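Beta-1,3-glucosyltransferase (Paecilomyces sp. J18, PDB 5JVV) is a fungal carbohydrate-active enzyme built, like members of glycoside hydrolase family 16, as a jelly-roll sandwich of curved beta sheets. Local coordinates at residues Ser254-Ser259 / Ala271-Phe276; Trp111-Glu116 / Cys156-Gly161; Thr245-Asp250 / Asp275-Lys280; Pro171-Ser176 / Gly184-Gln189. All coordinates share one frame; numbering follows the deposited sequence.

Interaction 1 of 4, residues Ser254-Ser259 / Ala271-Phe276; sequences SVYGQS and ASCIDF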
loop_
_atom_site.group_PDB
_atom_site.type_symbol
_atom_site.label_atom_id
_atom_site.label_comp_id
_atom_site.label_asym_id
_atom_site.label_seq_id
_atom_site.Cartn_x
_atom_site.Cartn_y
_atom_site.Cartn_z
ATOM N N SER A 254 -1.336 13.273 -11.700
ATOM C CA SER A 254 -1.553 13.283 -13.144
ATOM C C SER A 254 -2.975 12.879 -13.534
ATOM O O SER A 254 -3.493 13.348 -14.550
ATOM C CB SER A 254 -0.522 12.401 -13.853
ATOM O OG SER A 254 -0.665 11.054 -13.461
ATOM N N VAL A 255 -3.610 12.020 -12.739
ATOM C CA VAL A 255 -4.976 11.563 -13.046
ATOM C C VAL A 255 -6.045 12.293 -12.231
ATOM O O VAL A 255 -7.246 12.087 -12.427
ATOM C CB VAL A 255 -5.124 10.028 -12.902
ATOM C CG1 VAL A 255 -4.114 9.313 -13.816
ATOM C CG2 VAL A 255 -4.948 9.593 -11.436
ATOM N N TYR A 256 -5.601 13.167 -11.334
ATOM C CA TYR A 256 -6.497 13.961 -10.496
ATOM C C TYR A 256 -7.536 14.692 -11.346
ATOM O O TYR A 256 -7.189 15.386 -12.308
ATOM C CB TYR A 256 -5.668 14.987 -9.707
ATOM C CG TYR A 256 -6.463 15.874 -8.765
ATOM C CD1 TYR A 256 -7.064 17.037 -9.222
ATOM C CD2 TYR A 256 -6.575 15.568 -7.412
ATOM C CE1 TYR A 256 -7.782 17.856 -8.373
ATOM C CE2 TYR A 256 -7.290 16.394 -6.550
ATOM C CZ TYR A 256 -7.877 17.535 -7.041
ATOM O OH TYR A 256 -8.601 18.373 -6.224
ATOM N N GLY A 257 -8.808 14.527 -10.994
ATOM C CA GLY A 257 -9.882 15.260 -11.635
ATOM C C GLY A 257 -10.612 14.466 -12.708
ATOM O O GLY A 257 -11.635 14.928 -13.222
ATOM N N GLN A 258 -10.106 13.284 -13.056
ATOM C CA GLN A 258 -10.776 12.450 -14.056
ATOM C C GLN A 258 -11.669 11.415 -13.390
ATOM O O GLN A 258 -11.168 10.495 -12.727
ATOM C CB GLN A 258 -9.753 11.716 -14.930
ATOM C CG GLN A 258 -8.851 12.592 -15.752
ATOM C CD GLN A 258 -7.762 11.778 -16.416
ATOM O OE1 GLN A 258 -8.023 10.718 -16.997
ATOM N NE2 GLN A 258 -6.534 12.247 -16.308
ATOM N N SER A 259 -12.985 11.571 -13.553
ATOM C CA SER A 259 -13.954 10.618 -13.006
ATOM C C SER A 259 -13.790 10.344 -11.526
ATOM O O SER A 259 -14.059 9.235 -11.057
ATOM C CB SER A 259 -13.870 9.296 -13.761
ATOM O OG SER A 259 -14.156 9.510 -15.120
ATOM N N ALA A 271 -1.391 20.807 -10.446
ATOM C CA ALA A 271 -1.576 22.041 -9.687
ATOM C C ALA A 271 -2.898 22.081 -8.917
ATOM O O ALA A 271 -2.961 22.609 -7.806
ATOM C CB ALA A 271 -1.451 23.253 -10.598
ATOM N N SER A 272 -3.955 21.536 -9.513
ATOM C CA SER A 272 -5.247 21.452 -8.823
ATOM C C SER A 272 -5.170 20.519 -7.633
ATOM O O SER A 272 -5.761 20.787 -6.580
ATOM C CB SER A 272 -6.347 21.004 -9.785
ATOM O OG SER A 272 -6.500 21.954 -10.830
ATOM N N CYS A 273 -4.439 19.421 -7.797
ATOM C CA CYS A 273 -4.228 18.473 -6.713
ATOM C C CYS A 273 -3.513 19.152 -5.539
ATOM O O CYS A 273 -3.908 18.999 -4.378
ATOM C CB CYS A 273 -3.402 17.297 -7.228
ATOM S SG CYS A 273 -3.233 15.964 -6.014
ATOM N N ILE A 274 -2.462 19.907 -5.849
ATOM C CA ILE A 274 -1.698 20.598 -4.811
ATOM C C ILE A 274 -2.589 21.607 -4.095
ATOM O O ILE A 274 -2.560 21.708 -2.859
ATOM C CB ILE A 274 -0.436 21.262 -5.395
ATOM C CG1 ILE A 274 0.555 20.183 -5.823
ATOM C CG2 ILE A 274 0.223 22.163 -4.353
ATOM C CD1 ILE A 274 1.726 20.705 -6.660
ATOM N N ASP A 275 -3.405 22.332 -4.858
ATOM C CA ASP A 275 -4.370 23.269 -4.270
ATOM C C ASP A 275 -5.286 22.589 -3.240
ATOM O O ASP A 275 -5.446 23.079 -2.136
ATOM C CB ASP A 275 -5.183 23.972 -5.374
ATOM C CG ASP A 275 -6.091 25.067 -4.836
ATOM O OD1 ASP A 275 -5.668 25.830 -3.942
ATOM O OD2 ASP A 275 -7.240 25.172 -5.315
ATOM N N PHE A 276 -5.856 21.440 -3.596
ATOM C CA PHE A 276 -6.752 20.725 -2.699
ATOM C C PHE A 276 -6.006 20.281 -1.438
ATOM O O PHE A 276 -6.457 20.531 -0.308
ATOM C CB PHE A 276 -7.342 19.516 -3.435
ATOM C CG PHE A 276 -8.471 18.844 -2.705
ATOM C CD1 PHE A 276 -9.789 19.075 -3.085
ATOM C CD2 PHE A 276 -8.219 17.968 -1.656
ATOM C CE1 PHE A 276 -10.837 18.446 -2.410
ATOM C CE2 PHE A 276 -9.260 17.333 -0.989
ATOM C CZ PHE A 276 -10.570 17.581 -1.362
#
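Y256 sets CG anti to its backbone N (chi1 -179°), which carries the phenol ring away from its own turn and lays it against helix 269-279, where C273, with its sulfur also swung opposite the backbone N (chi1 -174°), offers its CA and CB. The ring lies flat on the helix at this point. C273 CA stands over the middle of the Y256 ring, 3.6 Å from the centroid, a CH-pi contact made by a backbone carbon, and C273 CB adds to it at 3.6 Å from Y256 CD2. C273 SG sits obliquely to the same ring, 4.4 Å from its centroid. Cysteine suits the place because its short side chain turns SG to the disulfide with C248 while CA and CB lie against the ring. S272, just before C273, brings CB to 3.7 Å from Y256 CE1; F276, about one turn further on, brings CB to 3.3 Å from Y256 OH, the two aromatic side chains crossing at about a right angle. The buried polar ends are satisfied: Y256 OH bonds to P263 O, and S272 OG turns to the backbone N of K266 and to D268 O. Tyrosine thus combines a broad apolar face for the helix with a hydroxyl for the loop beyond. Behind it the chain reverses from V255 to Q258, with Q258 N bonded to V255 O at 3.2 Å, and G257 takes the positive phi of its third position. The arrangement is a type II beta turn docked through its second residue onto a disulfide-linked helix, with a sulfur-aromatic contact beside the bridge.

Interaction 2 of 4, residues Trp111-Glu116 / Cys156-Gly161; sequences WPDDGE and CSLDAG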
loop_
_atom_site.group_PDB
_atom_site.type_symbol
_atom_site.label_atom_id
_atom_site.label_comp_id
_atom_site.label_asym_id
_atom_site.label_seq_id
_atom_site.Cartn_x
_atom_site.Cartn_y
_atom_site.Cartn_z
ATOM N N TRP A 111 15.126 1.777 -6.653
ATOM C CA TRP A 111 13.771 2.000 -7.133
ATOM C C TRP A 111 13.835 3.072 -8.212
ATOM O O TRP A 111 14.584 4.048 -8.063
ATOM C CB TRP A 111 12.877 2.459 -5.964
ATOM C CG TRP A 111 11.475 2.749 -6.388
ATOM C CD1 TRP A 111 10.420 1.879 -6.400
ATOM C CD2 TRP A 111 10.982 3.986 -6.908
ATOM N NE1 TRP A 111 9.300 2.504 -6.894
ATOM C CE2 TRP A 111 9.616 3.803 -7.203
ATOM C CE3 TRP A 111 11.561 5.239 -7.141
ATOM C CZ2 TRP A 111 8.820 4.828 -7.728
ATOM C CZ3 TRP A 111 10.776 6.253 -7.659
ATOM C CH2 TRP A 111 9.421 6.044 -7.947
ATOM N N PRO A 112 13.039 2.930 -9.293
ATOM C CA PRO A 112 12.031 1.891 -9.546
ATOM C C PRO A 112 12.544 0.717 -10.364
ATOM O O PRO A 112 11.787 -0.208 -10.681
ATOM C CB PRO A 112 11.001 2.640 -10.390
ATOM C CG PRO A 112 11.838 3.571 -11.219
ATOM C CD PRO A 112 12.926 4.038 -10.265
ATOM N N ASP A 113 13.827 0.730 -10.690
ATOM C CA ASP A 113 14.299 -0.136 -11.760
ATOM C C ASP A 113 14.671 -1.574 -11.388
ATOM O O ASP A 113 15.161 -2.329 -12.231
ATOM C CB ASP A 113 15.396 0.585 -12.549
ATOM C CG ASP A 113 14.876 1.856 -13.201
ATOM O OD1 ASP A 113 14.106 1.742 -14.180
ATOM O OD2 ASP A 113 15.201 2.974 -12.725
ATOM N N ASP A 114 14.418 -1.955 -10.142
ATOM C CA ASP A 114 14.482 -3.364 -9.748
ATOM C C ASP A 114 13.087 -3.970 -9.696
ATOM O O ASP A 114 12.924 -5.161 -9.389
ATOM C CB ASP A 114 15.155 -3.514 -8.383
ATOM C CG ASP A 114 16.648 -3.723 -8.492
ATOM O OD1 ASP A 114 17.133 -3.976 -9.615
ATOM O OD2 ASP A 114 17.328 -3.648 -7.446
ATOM N N GLY A 115 12.084 -3.149 -9.986
ATOM C CA GLY A 115 10.695 -3.577 -9.887
ATOM C C GLY A 115 10.178 -3.467 -8.462
ATOM O O GLY A 115 10.892 -3.006 -7.562
ATOM N N GLU A 116 8.934 -3.895 -8.253
ATOM C CA GLU A 116 8.295 -3.779 -6.941
ATOM C C GLU A 116 7.007 -4.592 -6.901
ATOM O O GLU A 116 6.450 -4.955 -7.946
ATOM C CB GLU A 116 7.978 -2.312 -6.628
ATOM C CG GLU A 116 6.875 -1.722 -7.488
ATOM C CD GLU A 116 6.796 -0.215 -7.391
ATOM O OE1 GLU A 116 5.902 0.317 -6.690
ATOM O OE2 GLU A 116 7.640 0.456 -8.012
ATOM N N CYS A 156 4.058 -7.379 -16.874
ATOM C CA CYS A 156 4.694 -6.799 -15.692
ATOM C C CYS A 156 5.966 -6.005 -15.959
ATOM O O CYS A 156 6.333 -5.157 -15.154
ATOM C CB CYS A 156 5.024 -7.887 -14.667
ATOM S SG CYS A 156 3.690 -9.003 -14.228
ATOM N N SER A 157 6.653 -6.275 -17.066
ATOM C CA SER A 157 8.013 -5.756 -17.219
ATOM C C SER A 157 8.094 -4.253 -17.423
ATOM O O SER A 157 7.219 -3.651 -18.039
ATOM C CB SER A 157 8.772 -6.472 -18.333
ATOM O OG SER A 157 8.240 -6.142 -19.592
ATOM N N LEU A 158 9.151 -3.665 -16.873
ATOM C CA LEU A 158 9.403 -2.240 -17.018
ATOM C C LEU A 158 9.621 -1.930 -18.482
ATOM O O LEU A 158 9.200 -0.879 -18.981
ATOM C CB LEU A 158 10.640 -1.849 -16.213
ATOM C CG LEU A 158 10.511 -1.932 -14.693
ATOM C CD1 LEU A 158 11.863 -1.683 -14.054
ATOM C CD2 LEU A 158 9.503 -0.912 -14.205
ATOM N N ASP A 159 10.272 -2.875 -19.159
ATOM C CA ASP A 159 10.642 -2.753 -20.565
ATOM C C ASP A 159 9.404 -2.725 -21.456
ATOM O O ASP A 159 9.392 -2.068 -22.498
ATOM C CB ASP A 159 11.548 -3.930 -20.954
ATOM C CG ASP A 159 12.358 -3.664 -22.206
ATOM O OD1 ASP A 159 12.624 -4.627 -22.959
ATOM O OD2 ASP A 159 12.736 -2.495 -22.429
ATOM N N ALA A 160 8.359 -3.439 -21.043
ATOM C CA ALA A 160 7.130 -3.522 -21.827
ATOM C C ALA A 160 6.265 -2.280 -21.689
ATOM O O ALA A 160 5.454 -1.983 -22.567
ATOM C CB ALA A 160 6.328 -4.756 -21.447
ATOM N N GLY A 161 6.425 -1.566 -20.579
ATOM C CA GLY A 161 5.653 -0.362 -20.338
ATOM C C GLY A 161 5.637 0.038 -18.877
ATOM O O GLY A 161 6.055 -0.738 -18.011
#
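L158 rests a single methyl on the backbone of the turn P112-G115, a van der Waals contact between two loops at the partly buried margin of one sheet. The turn is type I, closed by the bond from G115 N to P112 O (3.0 Å), and L158 CD1 lies against that closure, 3.7 Å from P112 O and 3.7 Å from D113 CA. D113 OD1 comes no nearer to the methyl than 4.1 Å. An extended leucine (chi2 173°) suits the place because it carries a slim apolar end across to the turn, where the bond from G115 N already uses P112 O; G115 suits its own place by its positive phi. On the turn's far flank, the peptide before P112 is cis, consistent with the way its CB lies over the centre of the W111 indole, 3.6 Å above the plane. W111 NE1 in turn gives a bent bond to E116 OE2 (2.9 Å, 136° at the hydrogen), met from above the carboxylate plane. The turn lies between strands 100-107 and 116-121, and the leucine's loop between strands 150-153 and 165-168, held by the disulfide C156-C165. Strand 130-134 runs between them, its H134 touched by the side chains of both E116 and L158.

Interaction 3 of 4, residues Thr245-Asp250 / Asp275-Lys280; sequences TTFCGD and DFVATK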
loop_
_atom_site.group_PDB
_atom_site.type_symbol
_atom_site.label_atom_id
_atom_site.label_comp_id
_atom_site.label_asym_id
_atom_site.label_seq_id
_atom_site.Cartn_x
_atom_site.Cartn_y
_atom_site.Cartn_z
ATOM N N THR A 245 1.934 7.128 2.876
ATOM C CA THR A 245 0.905 7.911 2.209
ATOM C C THR A 245 1.592 9.142 1.637
ATOM O O THR A 245 2.168 9.938 2.383
ATOM C CB THR A 245 -0.210 8.352 3.165
ATOM O OG1 THR A 245 -0.778 7.194 3.793
ATOM C CG2 THR A 245 -1.312 9.104 2.409
ATOM N N THR A 246 1.566 9.275 0.315
ATOM C CA THR A 246 2.022 10.507 -0.322
ATOM C C THR A 246 0.815 11.247 -0.891
ATOM O O THR A 246 -0.324 10.826 -0.661
ATOM C CB THR A 246 3.127 10.237 -1.378
ATOM O OG1 THR A 246 3.684 11.483 -1.811
ATOM C CG2 THR A 246 2.586 9.468 -2.591
ATOM N N PHE A 247 1.048 12.352 -1.600
ATOM C CA PHE A 247 -0.040 13.157 -2.153
ATOM C C PHE A 247 0.346 13.600 -3.539
ATOM O O PHE A 247 1.506 13.899 -3.770
ATOM C CB PHE A 247 -0.273 14.418 -1.317
ATOM C CG PHE A 247 -0.660 14.140 0.109
ATOM C CD1 PHE A 247 -1.979 13.860 0.441
ATOM C CD2 PHE A 247 0.296 14.189 1.121
ATOM C CE1 PHE A 247 -2.342 13.617 1.772
ATOM C CE2 PHE A 247 -0.058 13.943 2.446
ATOM C CZ PHE A 247 -1.376 13.664 2.771
ATOM N N CYS A 248 -0.618 13.640 -4.451
ATOM C CA CYS A 248 -0.392 14.188 -5.789
ATOM C C CYS A 248 0.765 13.448 -6.485
ATOM O O CYS A 248 0.760 12.222 -6.543
ATOM C CB CYS A 248 -0.211 15.721 -5.708
ATOM S SG CYS A 248 -1.624 16.553 -4.881
ATOM N N GLY A 249 1.764 14.162 -6.984
ATOM C CA GLY A 249 2.920 13.501 -7.574
ATOM C C GLY A 249 2.617 12.725 -8.848
ATOM O O GLY A 249 1.607 12.989 -9.511
ATOM N N ASP A 250 3.476 11.753 -9.168
ATOM C CA ASP A 250 3.474 11.084 -10.477
ATOM C C ASP A 250 2.124 10.516 -10.900
ATOM O O ASP A 250 1.677 10.730 -12.032
ATOM C CB ASP A 250 4.484 9.928 -10.510
ATOM C CG ASP A 250 5.925 10.379 -10.354
ATOM O OD1 ASP A 250 6.217 11.580 -10.527
ATOM O OD2 ASP A 250 6.771 9.500 -10.064
ATOM N N ASP A 275 -3.405 22.332 -4.858
ATOM C CA ASP A 275 -4.370 23.269 -4.270
ATOM C C ASP A 275 -5.286 22.589 -3.240
ATOM O O ASP A 275 -5.446 23.079 -2.136
ATOM C CB ASP A 275 -5.183 23.972 -5.374
ATOM C CG ASP A 275 -6.091 25.067 -4.836
ATOM O OD1 ASP A 275 -5.668 25.830 -3.942
ATOM O OD2 ASP A 275 -7.240 25.172 -5.315
ATOM N N PHE A 276 -5.856 21.440 -3.596
ATOM C CA PHE A 276 -6.752 20.725 -2.699
ATOM C C PHE A 276 -6.006 20.281 -1.438
ATOM O O PHE A 276 -6.457 20.531 -0.308
ATOM C CB PHE A 276 -7.342 19.516 -3.435
ATOM C CG PHE A 276 -8.471 18.844 -2.705
ATOM C CD1 PHE A 276 -9.789 19.075 -3.085
ATOM C CD2 PHE A 276 -8.219 17.968 -1.656
ATOM C CE1 PHE A 276 -10.837 18.446 -2.410
ATOM C CE2 PHE A 276 -9.260 17.333 -0.989
ATOM C CZ PHE A 276 -10.570 17.581 -1.362
ATOM N N VAL A 277 -4.857 19.638 -1.625
ATOM C CA VAL A 277 -4.104 19.108 -0.488
ATOM C C VAL A 277 -3.589 20.232 0.418
ATOM O O VAL A 277 -3.647 20.131 1.646
ATOM C CB VAL A 277 -2.949 18.201 -0.956
ATOM C CG1 VAL A 277 -2.100 17.774 0.224
ATOM C CG2 VAL A 277 -3.497 16.983 -1.682
ATOM N N ALA A 278 -3.124 21.321 -0.179
ATOM C CA ALA A 278 -2.609 22.430 0.619
ATOM C C ALA A 278 -3.685 23.150 1.426
ATOM O O ALA A 278 -3.452 23.522 2.588
ATOM C CB ALA A 278 -1.891 23.420 -0.283
ATOM N N THR A 279 -4.858 23.347 0.824
ATOM C CA THR A 279 -5.847 24.271 1.392
ATOM C C THR A 279 -6.998 23.611 2.161
ATOM O O THR A 279 -7.801 24.310 2.792
ATOM C CB THR A 279 -6.438 25.225 0.316
ATOM O OG1 THR A 279 -7.230 24.475 -0.617
ATOM C CG2 THR A 279 -5.331 25.957 -0.422
ATOM N N LYS A 280 -7.080 22.283 2.113
ATOM C CA LYS A 280 -8.163 21.567 2.792
ATOM C C LYS A 280 -7.663 20.536 3.809
ATOM O O LYS A 280 -7.948 19.340 3.692
ATOM C CB LYS A 280 -9.084 20.901 1.765
ATOM C CG LYS A 280 -9.722 21.876 0.789
ATOM C CD LYS A 280 -10.532 21.119 -0.248
ATOM C CE LYS A 280 -11.081 22.038 -1.325
ATOM N NZ LYS A 280 -12.037 23.019 -0.746
#
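D275 O, in the helix that presents V277 to F247, is gripped twice by T279: by its backbone N at 3.0 Å and by its hydroxyl OG1 at 2.7 Å, from opposite faces of the carbonyl plane. This is the familiar return bond of a helical threonine to the carbonyl four residues back, here in the last turn of helix 269-279. The contact itself is apolar and joins that helix to the end of strand 240-247 in the mixed sheet. V277 meets two consecutive residues because its methyls diverge. CG1, anti to the backbone N (chi1 174°), stands over one face of the F247 ring, offset toward the rim, in a CH-pi contact 4.2 Å from the centroid and 25° off the normal. A beta-branched residue suits this place, since it can serve the ring and the neighbouring cysteine at once. Phenylalanine suits its own, having no polar group to satisfy in a buried position; F284 meets its ring edge-to-face. The helix has a further tie in V277 O, which bonds to R70 NH2. C248, at positive phi (57°), begins the turn out of the strand, and its disulfide-bonded SG touches V277 CG2 at 3.7 Å.

Interaction 4 of 4, residues Pro171-Ser176 / Gly184-Gln189; sequences PGSYGS and GVYAMQ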
loop_
_atom_site.group_PDB
_atom_site.type_symbol
_atom_site.label_atom_id
_atom_site.label_comp_id
_atom_site.label_asym_id
_atom_site.label_seq_id
_atom_site.Cartn_x
_atom_site.Cartn_y
_atom_site.Cartn_z
ATOM N N PRO A 171 -15.054 -5.146 -4.655
ATOM C CA PRO A 171 -15.625 -4.104 -3.788
ATOM C C PRO A 171 -15.278 -4.256 -2.309
ATOM O O PRO A 171 -15.274 -5.367 -1.768
ATOM C CB PRO A 171 -17.129 -4.284 -3.986
ATOM C CG PRO A 171 -17.250 -4.760 -5.388
ATOM C CD PRO A 171 -16.034 -5.612 -5.656
ATOM N N GLY A 172 -14.997 -3.130 -1.661
ATOM C CA GLY A 172 -14.689 -3.122 -0.246
ATOM C C GLY A 172 -13.217 -3.319 0.060
ATOM O O GLY A 172 -12.824 -3.355 1.228
ATOM N N SER A 173 -12.396 -3.418 -0.986
ATOM C CA SER A 173 -10.994 -3.780 -0.798
ATOM C C SER A 173 -10.056 -2.586 -0.629
ATOM O O SER A 173 -8.850 -2.776 -0.434
ATOM C CB SER A 173 -10.511 -4.676 -1.938
ATOM O OG SER A 173 -10.596 -4.020 -3.195
ATOM N N TYR A 174 -10.596 -1.369 -0.684
ATOM C CA TYR A 174 -9.748 -0.179 -0.629
ATOM C C TYR A 174 -10.466 1.031 -0.033
ATOM O O TYR A 174 -11.682 1.178 -0.164
ATOM C CB TYR A 174 -9.242 0.153 -2.047
ATOM C CG TYR A 174 -8.368 1.392 -2.158
ATOM C CD1 TYR A 174 -6.985 1.288 -2.169
ATOM C CD2 TYR A 174 -8.932 2.666 -2.267
ATOM C CE1 TYR A 174 -6.178 2.418 -2.271
ATOM C CE2 TYR A 174 -8.136 3.808 -2.356
ATOM C CZ TYR A 174 -6.756 3.662 -2.364
ATOM O OH TYR A 174 -5.953 4.768 -2.464
ATOM N N GLY A 175 -9.698 1.899 0.614
ATOM C CA GLY A 175 -10.155 3.243 0.935
ATOM C C GLY A 175 -11.389 3.303 1.811
ATOM O O GLY A 175 -11.514 2.548 2.762
ATOM N N SER A 176 -12.309 4.202 1.473
ATOM C CA SER A 176 -13.462 4.451 2.327
ATOM C C SER A 176 -14.324 3.204 2.536
ATOM O O SER A 176 -14.800 2.968 3.649
ATOM C CB SER A 176 -14.276 5.627 1.781
ATOM O OG SER A 176 -13.447 6.772 1.643
ATOM N N GLY A 184 -9.543 -5.390 7.293
ATOM C CA GLY A 184 -9.432 -6.829 7.190
ATOM C C GLY A 184 -7.980 -7.230 7.113
ATOM O O GLY A 184 -7.119 -6.505 7.614
ATOM N N VAL A 185 -7.710 -8.382 6.513
ATOM C CA VAL A 185 -6.341 -8.865 6.371
ATOM C C VAL A 185 -5.936 -8.889 4.908
ATOM O O VAL A 185 -6.697 -9.364 4.065
ATOM C CB VAL A 185 -6.187 -10.289 6.948
ATOM C CG1 VAL A 185 -4.859 -10.909 6.507
ATOM C CG2 VAL A 185 -6.315 -10.260 8.468
ATOM N N TYR A 186 -4.755 -8.346 4.606
ATOM C CA TYR A 186 -4.104 -8.573 3.325
ATOM C C TYR A 186 -3.000 -9.603 3.518
ATOM O O TYR A 186 -2.179 -9.485 4.439
ATOM C CB TYR A 186 -3.549 -7.269 2.744
ATOM C CG TYR A 186 -4.525 -6.601 1.802
ATOM C CD1 TYR A 186 -4.534 -6.924 0.452
ATOM C CD2 TYR A 186 -5.452 -5.668 2.261
ATOM C CE1 TYR A 186 -5.416 -6.338 -0.419
ATOM C CE2 TYR A 186 -6.348 -5.069 1.391
ATOM C CZ TYR A 186 -6.324 -5.416 0.048
ATOM O OH TYR A 186 -7.200 -4.854 -0.857
ATOM N N ALA A 187 -2.990 -10.609 2.655
ATOM C CA ALA A 187 -2.023 -11.691 2.742
ATOM C C ALA A 187 -1.283 -11.846 1.425
ATOM O O ALA A 187 -1.880 -11.745 0.353
ATOM C CB ALA A 187 -2.714 -13.001 3.104
ATOM N N MET A 188 0.018 -12.104 1.513
ATOM C CA MET A 188 0.817 -12.415 0.332
ATOM C C MET A 188 1.522 -13.747 0.515
ATOM O O MET A 188 2.165 -13.970 1.541
ATOM C CB MET A 188 1.869 -11.332 0.091
ATOM C CG MET A 188 2.820 -11.714 -1.041
ATOM S SD MET A 188 3.976 -10.421 -1.540
ATOM C CE MET A 188 4.867 -10.136 -0.017
ATOM N N GLN A 189 1.399 -14.627 -0.480
ATOM C CA GLN A 189 2.252 -15.807 -0.569
ATOM C C GLN A 189 3.214 -15.614 -1.734
ATOM O O GLN A 189 2.787 -15.340 -2.856
ATOM C CB GLN A 189 1.437 -17.070 -0.803
ATOM C CG GLN A 189 2.289 -18.336 -0.807
ATOM C CD GLN A 189 1.511 -19.574 -1.208
ATOM O OE1 GLN A 189 0.454 -19.482 -1.831
ATOM N NE2 GLN A 189 2.036 -20.741 -0.853
#
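Y186 and S173 make this contact alone, meeting through one buried hydrogen bond. The phenol OH of Y186 donates to the backbone carbonyl S173 O at 2.7 Å. The bond lies in the carbonyl plane and falls on a lone pair, with a C=O...donor angle of 134°, and the acceptor sits at the edge of the Y186 ring, near its plane. In-plane approach suits both ends: the hydroxyl hydrogen prefers to stay in the ring plane, and the lone pairs of the carbonyl oxygen lie in the carbonyl plane. S173 CB also lies 3.5 Å from Y186 OH, so the serine backs the hydroxyl with carbon as well as oxygen. Its own OG, held between the backbone N and the carbonyl carbon (chi1 61°), is used elsewhere. Serine suits the place because this hydroxyl can give to T170 O and accept from N129 N while the main-chain carbonyl takes the tyrosine. Tyrosine suits the strand because its long ring spans the interior: it leaves strand 184-190 of the antiparallel sheet, touches I119 and I120 of strand 116-121 in the other sheet, and meets the ring of F199 on strand 195-201, the planes about 25° apart. The loop with S173 leads into helix 175-180. A short, well-directed bond in a buried setting probably counts for more than its small area suggests: it gives a tyrosine hydroxyl a partner within the apolar sandwich and, through the phenol's in-plane preference, probably favours the observed ring orientation.

In the fold
Along the chain, interaction 2 closes first, interaction 4 follows, and interactions 3 and 1 come last, both ending on helix 269-279. These last two form one region: their centres are 8 Å apart, they share D275 and F276, and the C248-C273 disulfide joins them, so the helix is fastened to strand 240-247 and to the turn after helix 249-255 together. Interactions 2 and 4 stand apart, their centres 23 to 25 Å from every other. Interaction 2 joins loops of the mixed sheet, which strand 240-247 of interaction 3 also belongs to, whereas interaction 4 reaches into the sandwich from the antiparallel sheet. The four thus lie where loops and a helix meet the two-sheet framework.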